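Local structure of Dye-decolorizing peroxidase (Irpex lacteus, 7D8M) at residues A37-Y45 against D138-W147; L102-F113 against I428-F436. The protein probably acts as a heme b peroxidase of the DyP type, reducing peroxide while oxidising dyes and other substrates. All coordinates share one frame; numbering follows the deposited sequence.

Contact 1: residues A37-Y45 against D138-W147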
loop_
_atom_site.group_PDB
_atom_site.type_symbol
_atom_site.label_atom_id
_atom_site.label_comp_id
_atom_site.label_asym_id
_atom_site.label_seq_id
_atom_site.Cartn_x
_atom_site.Cartn_y
_atom_site.Cartn_z
ATOM N N ALA A 37 -31.964 -7.050 -1.344
ATOM C CA ALA A 37 -32.048 -5.593 -1.397
ATOM C C ALA A 37 -30.699 -4.960 -1.728
ATOM O O ALA A 37 -30.645 -3.916 -2.395
ATOM C CB ALA A 37 -32.583 -5.052 -0.070
ATOM N N PHE A 38 -29.604 -5.577 -1.283
ATOM C CA PHE A 38 -28.285 -5.041 -1.599
ATOM C C PHE A 38 -27.999 -5.139 -3.093
ATOM O O PHE A 38 -27.633 -4.144 -3.728
ATOM C CB PHE A 38 -27.220 -5.776 -0.782
ATOM C CG PHE A 38 -25.856 -5.146 -0.857
ATOM C CD1 PHE A 38 -24.985 -5.471 -1.882
ATOM C CD2 PHE A 38 -25.443 -4.244 0.112
ATOM C CE1 PHE A 38 -23.720 -4.905 -1.938
ATOM C CE2 PHE A 38 -24.192 -3.660 0.051
ATOM C CZ PHE A 38 -23.333 -3.995 -0.973
ATOM N N LYS A 39 -28.189 -6.325 -3.678
ATOM C CA LYS A 39 -27.984 -6.487 -5.115
ATOM C C LYS A 39 -28.853 -5.521 -5.919
ATOM O O LYS A 39 -28.401 -4.955 -6.925
ATOM C CB LYS A 39 -28.273 -7.932 -5.524
ATOM C CG LYS A 39 -27.387 -8.967 -4.839
ATOM C CD LYS A 39 -27.770 -10.395 -5.230
ATOM C CE LYS A 39 -26.579 -11.349 -5.092
ATOM N NZ LYS A 39 -26.775 -12.630 -5.833
ATOM N N SER A 40 -30.107 -5.321 -5.498
ATOM C CA SER A 40 -31.000 -4.433 -6.247
ATOM C C SER A 40 -30.420 -3.031 -6.370
ATOM O O SER A 40 -30.417 -2.444 -7.464
ATOM C CB SER A 40 -32.380 -4.391 -5.589
ATOM O OG SER A 40 -32.928 -5.691 -5.531
ATOM N N VAL A 41 -29.941 -2.470 -5.252
ATOM C CA VAL A 41 -29.282 -1.164 -5.288
ATOM C C VAL A 41 -28.090 -1.207 -6.227
ATOM O O VAL A 41 -27.895 -0.316 -7.059
ATOM C CB VAL A 41 -28.847 -0.739 -3.874
ATOM C CG1 VAL A 41 -27.939 0.491 -3.950
ATOM C CG2 VAL A 41 -30.052 -0.482 -2.984
ATOM N N LEU A 42 -27.263 -2.247 -6.088
ATOM C CA LEU A 42 -26.058 -2.368 -6.901
ATOM C C LEU A 42 -26.380 -2.322 -8.385
ATOM O O LEU A 42 -25.628 -1.731 -9.171
ATOM C CB LEU A 42 -25.349 -3.679 -6.577
ATOM C CG LEU A 42 -24.271 -3.708 -5.511
ATOM C CD1 LEU A 42 -23.606 -5.065 -5.594
ATOM C CD2 LEU A 42 -23.262 -2.588 -5.748
ATOM N N LYS A 43 -27.498 -2.944 -8.785
ATOM C CA LYS A 43 -27.806 -3.088 -10.206
ATOM C C LYS A 43 -27.844 -1.735 -10.907
ATOM O O LYS A 43 -27.381 -1.604 -12.047
ATOM C CB LYS A 43 -29.130 -3.839 -10.386
ATOM N N THR A 44 -28.364 -0.712 -10.242
ATOM C CA THR A 44 -28.390 0.620 -10.835
ATOM C C THR A 44 -27.282 1.529 -10.320
ATOM O O THR A 44 -26.793 2.376 -11.077
ATOM C CB THR A 44 -29.740 1.294 -10.581
ATOM O OG1 THR A 44 -30.125 1.067 -9.222
ATOM C CG2 THR A 44 -30.827 0.719 -11.521
ATOM N N TYR A 45 -26.882 1.385 -9.055
ATOM C CA TYR A 45 -25.800 2.217 -8.532
ATOM C C TYR A 45 -24.503 1.995 -9.301
ATOM O O TYR A 45 -23.868 2.953 -9.760
ATOM C CB TYR A 45 -25.577 1.950 -7.044
ATOM C CG TYR A 45 -24.633 2.967 -6.435
ATOM C CD1 TYR A 45 -25.100 4.202 -6.012
ATOM C CD2 TYR A 45 -23.265 2.702 -6.315
ATOM C CE1 TYR A 45 -24.244 5.144 -5.473
ATOM C CE2 TYR A 45 -22.404 3.638 -5.771
ATOM C CZ TYR A 45 -22.896 4.858 -5.360
ATOM O OH TYR A 45 -22.059 5.809 -4.819
ATOM N N ASP A 138 -25.668 9.293 0.597
ATOM C CA ASP A 138 -26.470 8.766 -0.501
ATOM C C ASP A 138 -26.497 7.243 -0.485
ATOM O O ASP A 138 -27.549 6.630 -0.704
ATOM C CB ASP A 138 -25.922 9.280 -1.834
ATOM C CG ASP A 138 -26.629 8.675 -3.026
ATOM O OD1 ASP A 138 -27.878 8.736 -3.056
ATOM O OD2 ASP A 138 -25.941 8.146 -3.933
ATOM N N LEU A 139 -25.342 6.614 -0.237
ATOM C CA LEU A 139 -25.319 5.162 -0.119
ATOM C C LEU A 139 -26.193 4.704 1.043
ATOM O O LEU A 139 -26.966 3.749 0.908
ATOM C CB LEU A 139 -23.872 4.663 0.043
ATOM C CG LEU A 139 -22.934 4.760 -1.168
ATOM C CD1 LEU A 139 -21.449 4.489 -0.786
ATOM C CD2 LEU A 139 -23.369 3.815 -2.264
ATOM N N ASN A 140 -26.104 5.392 2.185
ATOM C CA ASN A 140 -26.924 5.030 3.334
ATOM C C ASN A 140 -28.407 5.111 2.997
ATOM O O ASN A 140 -29.194 4.256 3.423
ATOM C CB ASN A 140 -26.610 5.949 4.513
ATOM C CG ASN A 140 -25.572 5.364 5.449
ATOM O OD1 ASN A 140 -25.424 4.143 5.550
ATOM N ND2 ASN A 140 -24.850 6.237 6.150
ATOM N N ALA A 141 -28.804 6.138 2.242
ATOM C CA ALA A 141 -30.215 6.332 1.922
ATOM C C ALA A 141 -30.728 5.224 1.011
ATOM O O ALA A 141 -31.834 4.710 1.216
ATOM C CB ALA A 141 -30.423 7.699 1.266
ATOM N N LYS A 142 -29.925 4.834 0.012
ATOM C CA LYS A 142 -30.353 3.832 -0.957
ATOM C C LYS A 142 -30.330 2.427 -0.366
ATOM O O LYS A 142 -31.252 1.642 -0.604
ATOM C CB LYS A 142 -29.472 3.888 -2.205
ATOM C CG LYS A 142 -29.480 5.203 -2.953
ATOM C CD LYS A 142 -28.845 5.010 -4.324
ATOM C CE LYS A 142 -28.435 6.317 -4.968
ATOM N NZ LYS A 142 -29.570 7.260 -5.132
ATOM N N PHE A 143 -29.284 2.077 0.394
ATOM C CA PHE A 143 -29.248 0.741 0.976
ATOM C C PHE A 143 -30.235 0.610 2.123
ATOM O O PHE A 143 -30.833 -0.455 2.311
ATOM C CB PHE A 143 -27.826 0.399 1.451
ATOM C CG PHE A 143 -26.902 -0.006 0.334
ATOM C CD1 PHE A 143 -27.196 -1.103 -0.463
ATOM C CD2 PHE A 143 -25.743 0.716 0.077
ATOM C CE1 PHE A 143 -26.359 -1.477 -1.504
ATOM C CE2 PHE A 143 -24.895 0.346 -0.952
ATOM C CZ PHE A 143 -25.200 -0.750 -1.744
ATOM N N GLY A 144 -30.423 1.672 2.899
ATOM C CA GLY A 144 -31.305 1.570 4.053
ATOM C C GLY A 144 -30.849 0.481 5.005
ATOM O O GLY A 144 -29.664 0.367 5.338
ATOM N N ASP A 145 -31.796 -0.343 5.443
ATOM C CA ASP A 145 -31.494 -1.426 6.369
ATOM C C ASP A 145 -30.788 -2.602 5.706
ATOM O O ASP A 145 -30.424 -3.550 6.406
ATOM C CB ASP A 145 -32.780 -1.915 7.037
ATOM C CG ASP A 145 -33.393 -0.868 7.945
ATOM O OD1 ASP A 145 -33.344 0.329 7.586
ATOM O OD2 ASP A 145 -33.926 -1.238 9.016
ATOM N N ALA A 146 -30.584 -2.571 4.388
ATOM C CA ALA A 146 -29.957 -3.696 3.706
ATOM C C ALA A 146 -28.472 -3.831 4.042
ATOM O O ALA A 146 -27.881 -4.885 3.780
ATOM C CB ALA A 146 -30.149 -3.560 2.198
ATOM N N TRP A 147 -27.858 -2.804 4.621
ATOM C CA TRP A 147 -26.467 -2.903 5.050
ATOM C C TRP A 147 -26.292 -2.216 6.394
ATOM O O TRP A 147 -27.183 -1.526 6.891
ATOM C CB TRP A 147 -25.519 -2.301 4.002
ATOM C CG TRP A 147 -25.423 -0.784 4.003
ATOM C CD1 TRP A 147 -26.286 0.109 4.590
ATOM C CD2 TRP A 147 -24.406 0.003 3.372
ATOM N NE1 TRP A 147 -25.853 1.395 4.377
ATOM C CE2 TRP A 147 -24.705 1.358 3.628
ATOM C CE3 TRP A 147 -23.258 -0.308 2.632
ATOM C CZ2 TRP A 147 -23.901 2.399 3.164
ATOM C CZ3 TRP A 147 -22.466 0.729 2.163
ATOM C CH2 TRP A 147 -22.786 2.062 2.434
HETATM O O HOH W 1 -23.200 7.644 -3.397
#
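Phe38, Val41 and Tyr45 of helix 35-49 pack on Leu139, Lys142 and Phe143 of helix 129-143, a mainly apolar contact between the two helices that cover one face of the first ferredoxin-like sheet. The short segments cross at 128°. At its heart the rings of Phe38 and Phe143 form an offset stack, with centroids 4.4 Å apart. Phe38 reaches there because its CG stands opposite the backbone N (chi1 -170°), while Val41 CG1 closes over the other face of Phe143, 3.9 Å from the ring centroid. Further along, Leu139 CD2 sits over one face of Tyr45, 3.6 Å from that centroid, and Phe122 of strand 120-126 touches both residues. Tyr45 OH donates to a water 2.6 Å away, which in turn donates to Asp138 OD2 at 2.8 Å. Asp138 OD1 forms a salt bridge with Lys142 NZ at 3.1 Å, its hydrogen bond weak. Were Tyr45 an alanine, a gap would probably open under Leu139 CD2, and the water on Asp138 OD2 would be left without its tyrosine donor. Since no direct hydrogen bond joins the two segments, their cohesion rests on ring and methyl packing, with a water bridge as polar link.

Contact 2: residues L102-F113 against I428-F436. With HEM (protoporphyrin IX containing Fe), chain B.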
loop_
_atom_site.group_PDB
_atom_site.type_symbol
_atom_site.label_atom_id
_atom_site.label_comp_id
_atom_site.label_asym_id
_atom_site.label_seq_id
_atom_site.Cartn_x
_atom_site.Cartn_y
_atom_site.Cartn_z
ATOM N N LEU A 102 1.359 -12.057 9.335
ATOM C CA LEU A 102 1.832 -10.693 9.130
ATOM C C LEU A 102 2.647 -10.179 10.312
ATOM O O LEU A 102 3.265 -9.109 10.213
ATOM C CB LEU A 102 0.642 -9.745 8.868
ATOM C CG LEU A 102 -0.352 -10.167 7.776
ATOM C CD1 LEU A 102 -1.432 -9.110 7.525
ATOM C CD2 LEU A 102 0.374 -10.506 6.479
ATOM N N GLY A 103 2.671 -10.919 11.419
ATOM C CA GLY A 103 3.308 -10.438 12.625
ATOM C C GLY A 103 2.442 -9.523 13.453
ATOM O O GLY A 103 2.959 -8.821 14.327
ATOM N N ASP A 104 1.136 -9.504 13.196
ATOM C CA ASP A 104 0.220 -8.630 13.909
ATOM C C ASP A 104 -0.113 -9.183 15.288
ATOM O O ASP A 104 -0.217 -10.395 15.494
ATOM C CB ASP A 104 -1.091 -8.460 13.124
ATOM C CG ASP A 104 -1.032 -7.332 12.118
ATOM O OD1 ASP A 104 0.083 -6.857 11.807
ATOM O OD2 ASP A 104 -2.111 -6.920 11.640
ATOM N N ASP A 105 -0.302 -8.268 16.226
ATOM C CA ASP A 105 -0.893 -8.546 17.526
ATOM C C ASP A 105 -2.287 -7.926 17.480
ATOM O O ASP A 105 -2.422 -6.700 17.505
ATOM C CB ASP A 105 -0.011 -7.960 18.632
ATOM C CG ASP A 105 -0.674 -7.949 19.993
ATOM O OD1 ASP A 105 -1.730 -8.594 20.180
ATOM O OD2 ASP A 105 -0.121 -7.278 20.893
ATOM N N THR A 106 -3.321 -8.769 17.373
ATOM C CA THR A 106 -4.665 -8.254 17.115
ATOM C C THR A 106 -5.227 -7.446 18.274
ATOM O O THR A 106 -6.294 -6.848 18.120
ATOM C CB THR A 106 -5.629 -9.394 16.765
ATOM O OG1 THR A 106 -5.615 -10.383 17.805
ATOM C CG2 THR A 106 -5.222 -10.044 15.441
ATOM N N SER A 107 -4.537 -7.388 19.416
ATOM C CA SER A 107 -4.997 -6.522 20.494
ATOM C C SER A 107 -4.979 -5.052 20.095
ATOM O O SER A 107 -5.637 -4.237 20.749
ATOM C CB SER A 107 -4.156 -6.737 21.758
ATOM O OG SER A 107 -2.828 -6.261 21.597
ATOM N N THR A 108 -4.259 -4.693 19.034
ATOM C CA THR A 108 -4.254 -3.322 18.544
ATOM C C THR A 108 -5.218 -3.098 17.378
ATOM O O THR A 108 -5.275 -1.985 16.848
ATOM C CB THR A 108 -2.822 -2.903 18.153
ATOM O OG1 THR A 108 -2.327 -3.727 17.083
ATOM C CG2 THR A 108 -1.888 -3.044 19.357
ATOM N N TRP A 109 -6.008 -4.106 16.997
ATOM C CA TRP A 109 -6.886 -3.990 15.837
ATOM C C TRP A 109 -8.143 -3.198 16.171
ATOM O O TRP A 109 -8.702 -3.323 17.264
ATOM C CB TRP A 109 -7.300 -5.370 15.332
ATOM C CG TRP A 109 -6.346 -5.982 14.397
ATOM C CD1 TRP A 109 -4.982 -5.957 14.483
ATOM C CD2 TRP A 109 -6.663 -6.734 13.224
ATOM N NE1 TRP A 109 -4.433 -6.649 13.435
ATOM C CE2 TRP A 109 -5.444 -7.133 12.644
ATOM C CE3 TRP A 109 -7.859 -7.099 12.600
ATOM C CZ2 TRP A 109 -5.386 -7.876 11.466
ATOM C CZ3 TRP A 109 -7.800 -7.843 11.433
ATOM C CH2 TRP A 109 -6.572 -8.221 10.880
ATOM N N GLU A 110 -8.584 -2.375 15.217
ATOM C CA GLU A 110 -9.939 -1.843 15.269
ATOM C C GLU A 110 -10.929 -2.990 15.403
ATOM O O GLU A 110 -10.813 -4.007 14.717
ATOM C CB GLU A 110 -10.256 -1.041 14.006
ATOM C CG GLU A 110 -9.346 0.147 13.766
ATOM C CD GLU A 110 -9.550 1.277 14.769
ATOM O OE1 GLU A 110 -10.662 1.393 15.336
ATOM O OE2 GLU A 110 -8.577 2.041 14.986
ATOM N N GLU A 111 -11.915 -2.816 16.285
ATOM C CA GLU A 111 -12.809 -3.921 16.621
ATOM C C GLU A 111 -13.546 -4.448 15.394
ATOM O O GLU A 111 -13.685 -5.665 15.224
ATOM C CB GLU A 111 -13.801 -3.476 17.695
ATOM C CG GLU A 111 -14.741 -4.570 18.157
ATOM C CD GLU A 111 -14.008 -5.724 18.824
ATOM O OE1 GLU A 111 -12.931 -5.490 19.418
ATOM O OE2 GLU A 111 -14.514 -6.868 18.757
ATOM N N ALA A 112 -14.014 -3.548 14.518
ATOM C CA ALA A 112 -14.804 -3.963 13.362
ATOM C C ALA A 112 -14.073 -4.960 12.473
ATOM O O ALA A 112 -14.726 -5.741 11.770
ATOM C CB ALA A 112 -15.213 -2.742 12.533
ATOM N N PHE A 113 -12.746 -4.960 12.486
ATOM C CA PHE A 113 -11.986 -5.872 11.642
ATOM C C PHE A 113 -11.730 -7.226 12.292
ATOM O O PHE A 113 -11.277 -8.153 11.602
ATOM C CB PHE A 113 -10.639 -5.240 11.263
ATOM C CG PHE A 113 -10.758 -4.062 10.349
ATOM C CD1 PHE A 113 -11.419 -4.177 9.136
ATOM C CD2 PHE A 113 -10.213 -2.844 10.697
ATOM C CE1 PHE A 113 -11.542 -3.092 8.286
ATOM C CE2 PHE A 113 -10.330 -1.747 9.852
ATOM C CZ PHE A 113 -11.000 -1.875 8.646
ATOM N N ILE A 428 5.150 2.041 13.731
ATOM C CA ILE A 428 3.961 1.758 12.944
ATOM C C ILE A 428 3.232 0.621 13.635
ATOM O O ILE A 428 3.823 -0.432 13.899
ATOM C CB ILE A 428 4.322 1.386 11.497
ATOM C CG1 ILE A 428 4.884 2.610 10.776
ATOM C CG2 ILE A 428 3.109 0.826 10.765
ATOM C CD1 ILE A 428 5.465 2.289 9.441
ATOM N N ILE A 429 1.965 0.841 13.953
ATOM C CA ILE A 429 1.165 -0.133 14.684
ATOM C C ILE A 429 -0.017 -0.491 13.805
ATOM O O ILE A 429 -0.768 0.397 13.378
ATOM C CB ILE A 429 0.714 0.412 16.048
ATOM C CG1 ILE A 429 1.940 0.589 16.951
ATOM C CG2 ILE A 429 -0.266 -0.534 16.701
ATOM C CD1 ILE A 429 1.658 1.331 18.212
ATOM N N SER A 430 -0.157 -1.777 13.501
ATOM C CA SER A 430 -1.272 -2.237 12.684
ATOM C C SER A 430 -2.559 -2.191 13.490
ATOM O O SER A 430 -2.651 -2.821 14.548
ATOM C CB SER A 430 -1.023 -3.656 12.184
ATOM O OG SER A 430 -2.156 -4.132 11.474
ATOM N N ASN A 431 -3.542 -1.437 13.001
ATOM C CA ASN A 431 -4.898 -1.501 13.526
ATOM C C ASN A 431 -5.772 -2.442 12.710
ATOM O O ASN A 431 -7.004 -2.380 12.810
ATOM C CB ASN A 431 -5.536 -0.104 13.570
ATOM C CG ASN A 431 -4.806 0.857 14.509
ATOM O OD1 ASN A 431 -4.751 2.054 14.252
ATOM N ND2 ASN A 431 -4.261 0.337 15.604
ATOM N N GLY A 432 -5.167 -3.282 11.880
ATOM C CA GLY A 432 -5.908 -4.281 11.144
ATOM C C GLY A 432 -6.557 -3.771 9.865
ATOM O O GLY A 432 -6.393 -2.631 9.434
ATOM N N GLY A 433 -7.296 -4.677 9.244
ATOM C CA GLY A 433 -7.921 -4.406 7.958
ATOM C C GLY A 433 -8.515 -5.679 7.406
ATOM O O GLY A 433 -8.852 -6.598 8.158
ATOM N N GLU A 434 -8.608 -5.741 6.080
ATOM C CA GLU A 434 -9.222 -6.899 5.450
ATOM C C GLU A 434 -8.702 -7.025 4.024
ATOM O O GLU A 434 -8.237 -6.053 3.422
ATOM C CB GLU A 434 -10.760 -6.782 5.494
ATOM C CG GLU A 434 -11.539 -8.004 5.019
ATOM C CD GLU A 434 -11.137 -9.289 5.738
ATOM O OE1 GLU A 434 -11.854 -9.702 6.683
ATOM O OE2 GLU A 434 -10.099 -9.881 5.350
ATOM N N TYR A 435 -8.769 -8.244 3.501
ATOM C CA TYR A 435 -8.476 -8.518 2.103
ATOM C C TYR A 435 -9.772 -8.467 1.300
ATOM O O TYR A 435 -10.765 -9.095 1.676
ATOM C CB TYR A 435 -7.835 -9.898 1.953
ATOM C CG TYR A 435 -6.560 -10.141 2.737
ATOM C CD1 TYR A 435 -5.574 -9.160 2.856
ATOM C CD2 TYR A 435 -6.323 -11.381 3.329
ATOM C CE1 TYR A 435 -4.382 -9.414 3.580
ATOM C CE2 TYR A 435 -5.143 -11.645 4.032
ATOM C CZ TYR A 435 -4.176 -10.662 4.154
ATOM O OH TYR A 435 -3.006 -10.943 4.856
ATOM N N PHE A 436 -9.761 -7.730 0.195
ATOM C CA PHE A 436 -10.935 -7.594 -0.654
ATOM C C PHE A 436 -10.559 -7.947 -2.086
ATOM O O PHE A 436 -9.379 -8.065 -2.438
ATOM C CB PHE A 436 -11.515 -6.168 -0.613
ATOM C CG PHE A 436 -11.805 -5.648 0.769
ATOM C CD1 PHE A 436 -13.075 -5.765 1.317
ATOM C CD2 PHE A 436 -10.828 -4.991 1.497
ATOM C CE1 PHE A 436 -13.354 -5.267 2.581
ATOM C CE2 PHE A 436 -11.101 -4.494 2.757
ATOM C CZ PHE A 436 -12.366 -4.624 3.296
HETATM C CHA HEM B . 7.764 2.616 -0.660
HETATM C CHB HEM B . 6.458 4.600 3.568
HETATM C CHC HEM B . 3.844 0.630 4.584
HETATM C CHD HEM B . 5.560 -1.534 0.596
HETATM C C1A HEM B . 7.628 3.512 0.377
HETATM C C2A HEM B . 8.165 4.859 0.422
HETATM C C3A HEM B . 7.787 5.408 1.591
HETATM C C4A HEM B . 7.006 4.429 2.315
HETATM C CMA HEM B . 8.102 6.819 2.119
HETATM C CAA HEM B . 9.008 5.513 -0.706
HETATM C CBA HEM B . 8.094 6.210 -1.713
HETATM C CGA HEM B . 7.899 5.373 -2.962
HETATM O O1A HEM B . 8.862 4.694 -3.392
HETATM O O2A HEM B . 6.783 5.405 -3.550
HETATM C C1B HEM B . 5.610 3.710 4.183
HETATM C C2B HEM B . 4.891 3.963 5.410
HETATM C C3B HEM B . 4.177 2.857 5.695
HETATM C C4B HEM B . 4.413 1.887 4.649
HETATM C CMB HEM B . 5.009 5.290 6.217
HETATM C CAB HEM B . 3.208 2.583 6.871
HETATM C CBB HEM B . 2.649 3.550 7.608
HETATM C C1C HEM B . 4.127 -0.340 3.637
HETATM C C2C HEM B . 3.683 -1.724 3.650
HETATM C C3C HEM B . 4.156 -2.322 2.538
HETATM C C4C HEM B . 4.929 -1.336 1.805
HETATM C CMC HEM B . 2.794 -2.323 4.768
HETATM C CAC HEM B . 4.004 -3.789 2.056
HETATM C CBC HEM B . 3.751 -4.812 2.891
HETATM C C1D HEM B . 6.199 -0.563 -0.145
HETATM C C2D HEM B . 6.633 -0.665 -1.529
HETATM C C3D HEM B . 7.242 0.473 -1.868
HETATM C C4D HEM B . 7.218 1.350 -0.713
HETATM C CMD HEM B . 6.450 -1.870 -2.466
HETATM C CAD HEM B . 7.868 0.792 -3.241
HETATM C CBD HEM B . 9.323 0.311 -3.232
HETATM C CGD HEM B . 9.981 0.491 -4.583
HETATM O O1D HEM B . 11.174 0.892 -4.613
HETATM O O2D HEM B . 9.319 0.248 -5.631
HETATM N NA HEM B . 6.938 3.283 1.547
HETATM N NB HEM B . 5.299 2.432 3.738
HETATM N NC HEM B . 4.888 -0.150 2.507
HETATM N ND HEM B . 6.556 0.690 0.321
HETATM FE FE HEM B . 6.040 1.501 2.126
HETATM O O HOH W 2 -11.976 -8.025 8.699
#
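Trp109 and Phe113 lay their rings on the glycine pair Gly432-Gly433, where the loop that follows helix 95-102 runs across strand 428-438, an edge strand of the second ferredoxin-like sheet. The ring contacts are CH-pi. Gly432 CA stands over the five-membered ring of Trp109, 3.4 Å from its centroid; a CB on Gly432 would clash with Trp109 CD2, and the positive phi there also favours glycine. Gly433 CA sits squarely over Phe113, 3.6 Å from the centroid and 9° off the ring normal. Phe96 meets Trp109 edge-to-face, and Phe29 does the same to Phe113.

The hydrogen bonds gather on Asn431. Its ND2 donates to Thr108 O at 2.8 Å, the acceptor lying somewhat out of the plane of the Asn431 amide, and its CA makes a C-H...O contact with the same oxygen. Glu110 N donates to Asn431 O at 2.9 Å, coming from above the carbonyl plane. The remaining amide atom, Asn431 OD1, accepts from Lys223 NZ, which also forms a salt bridge with Glu110 OE2, so one lysine is shared between loop and strand.

A second polar group surrounds Ser430. Asp104 OD2 is less surely placed, so its bonds carry that caution. A chi1 of 176° swings the Ser430 hydroxyl away from its own N toward the loop, to donate to Asp104 OD2; it accepts from Gly432 N at 3.2 Å, an ST turn. Trp109 NE1 also donates to Asp104 OD2, and Arg222 forms a salt bridge with it.

Van der Waals touches finish the two ends. Leu102 CD1 lies 3.6 Å from Tyr435 OH, whose hydrogen bond goes to Asp98. At the start of the strand, beyond the loop's reach, Ile428 belongs to the heme pocket: its CD1 comes within 3.4 Å of HEM CAB.

How the contacts relate
The centres of the two contacts are 28 Å apart and their nearest atoms about 11 Å, so they do not touch. Along the chain their segments alternate: 37-45, 102-113, 138-147, then 428-436. The first three lie in the family's alpha+beta barrel region, while strand 428-438 edges the other four-stranded sheet. Contact 1 therefore works inside the first ferredoxin-like unit, fastening its helices over its sheet, whereas contact 2 ties that unit to the second. The first sheet connects them: Phe38 and Trp147 meet Phe30 of strand 24-32, and Phe113 meets Phe29 of the same strand and Tyr151 of strand 147-156. Of the two, contact 2 alone reaches the heme.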